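Local coordinates for protein DNA replication factor Cdt1 (Mus musculus, PDB 3A4C) that licenses DNA for replication, cooperating with CDC6 and the origin recognition complex to load MCM onto origins, and contributes here its C-terminal winged-helix domain, at residues A50-P53 / G54-E57. Residues are numbered along the deposited sequence; the frame is centred on the assembly and turned at random.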
loop_
_atom_site.group_PDB
_atom_site.type_symbol
_atom_site.label_atom_id
_atom_site.label_comp_id
_atom_site.label_asym_id
_atom_site.label_seq_id
_atom_site.Cartn_x
_atom_site.Cartn_y
_atom_site.Cartn_z
ATOM N N ALA A 50 10.830 6.809 -6.413
ATOM C CA ALA A 50 10.665 7.821 -7.461
ATOM C C ALA A 50 9.272 8.455 -7.431
ATOM O O ALA A 50 8.930 9.265 -8.293
ATOM C CB ALA A 50 10.928 7.202 -8.830
ATOM N N LEU A 51 8.477 8.094 -6.431
ATOM C CA LEU A 51 7.067 8.496 -6.381
ATOM C C LEU A 51 6.798 9.780 -5.598
ATOM O O LEU A 51 7.396 10.019 -4.551
ATOM C CB LEU A 51 6.236 7.361 -5.780
ATOM C CG LEU A 51 6.214 6.023 -6.518
ATOM C CD1 LEU A 51 5.403 5.023 -5.736
ATOM C CD2 LEU A 51 5.640 6.196 -7.917
ATOM N N SER A 52 5.887 10.604 -6.111
ATOM C CA SER A 52 5.339 11.714 -5.351
ATOM C C SER A 52 4.339 11.183 -4.313
ATOM O O SER A 52 3.899 10.042 -4.397
ATOM C CB SER A 52 4.621 12.687 -6.289
ATOM O OG SER A 52 3.475 12.073 -6.864
ATOM N N PRO A 53 3.977 12.008 -3.329
ATOM C CA PRO A 53 2.963 11.563 -2.368
ATOM C C PRO A 53 1.650 11.186 -3.062
ATOM O O PRO A 53 0.986 10.242 -2.628
ATOM C CB PRO A 53 2.758 12.790 -1.483
ATOM C CG PRO A 53 4.047 13.543 -1.583
ATOM C CD PRO A 53 4.548 13.319 -2.976
ATOM N N GLY A 54 1.275 11.930 -4.104
ATOM C CA GLY A 54 0.072 11.628 -4.871
ATOM C C GLY A 54 0.152 10.276 -5.558
ATOM O O GLY A 54 -0.813 9.507 -5.564
ATOM N N GLU A 55 1.311 9.978 -6.132
ATOM C CA GLU A 55 1.533 8.686 -6.769
ATOM C C GLU A 55 1.598 7.577 -5.732
ATOM O O GLU A 55 1.151 6.471 -5.983
ATOM C CB GLU A 55 2.808 8.706 -7.613
ATOM C CG GLU A 55 2.702 9.585 -8.847
ATOM C CD GLU A 55 4.053 9.926 -9.453
ATOM O OE1 GLU A 55 4.090 10.363 -10.623
ATOM O OE2 GLU A 55 5.079 9.770 -8.761
ATOM N N MET A 56 2.165 7.878 -4.569
ATOM C CA MET A 56 2.176 6.930 -3.457
ATOM C C MET A 56 0.743 6.594 -3.030
ATOM O O MET A 56 0.413 5.431 -2.789
ATOM C CB MET A 56 2.983 7.499 -2.284
ATOM C CG MET A 56 3.202 6.529 -1.130
ATOM S SD MET A 56 4.111 5.042 -1.612
ATOM C CE MET A 56 5.777 5.691 -1.793
ATOM N N GLU A 57 -0.115 7.605 -2.947
ATOM C CA GLU A 57 -1.506 7.351 -2.580
ATOM C C GLU A 57 -2.120 6.343 -3.531
ATOM O O GLU A 57 -2.831 5.437 -3.115
ATOM C CB GLU A 57 -2.348 8.629 -2.591
ATOM C CG GLU A 57 -3.810 8.356 -2.256
ATOM C CD GLU A 57 -4.630 9.617 -2.096
ATOM O OE1 GLU A 57 -5.337 9.741 -1.075
ATOM O OE2 GLU A 57 -4.569 10.480 -2.989
#
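Ser-52 O accepts the shortest of the hydrogen bonds here, 2.8 Å from Met-56 N, with the donor almost straight out from the carbonyl. Ser-52 and Glu-55 form a capping box at the start of helix 53-66 in this winged-helix domain. Ser-52 is the N-cap: with chi1 at 66° its OG sits between its own backbone N and carbonyl carbon, and there OG accepts from Glu-55 N at 3.1 Å. The return bond runs from Ser-52 N to Glu-55 OE2, 2.9 Å and close to straight at 167°. The carboxylate takes it on its anti side, the donor well out of the plane. Glu-55 reaches back with its chain extended, Glu-55 CG at 3.3 Å from Ser-52 OG. A negative carboxylate at this helix N-terminus should sit favourably with the helix dipole. Pro-53 opens the first turn, its O accepting from Glu-57 N. Leu-51 and Met-56 both touch Leu-18 of helix 3-27; Met-56 also packs on Met-43 and Val-44 of helix 36-45. Met-56 crosses Leu-51 at about a right angle, bringing Met-56 CE to 4.0 Å from Leu-51 CD1, while Leu-51 CD2 lies 3.7 Å from Glu-55 OE2.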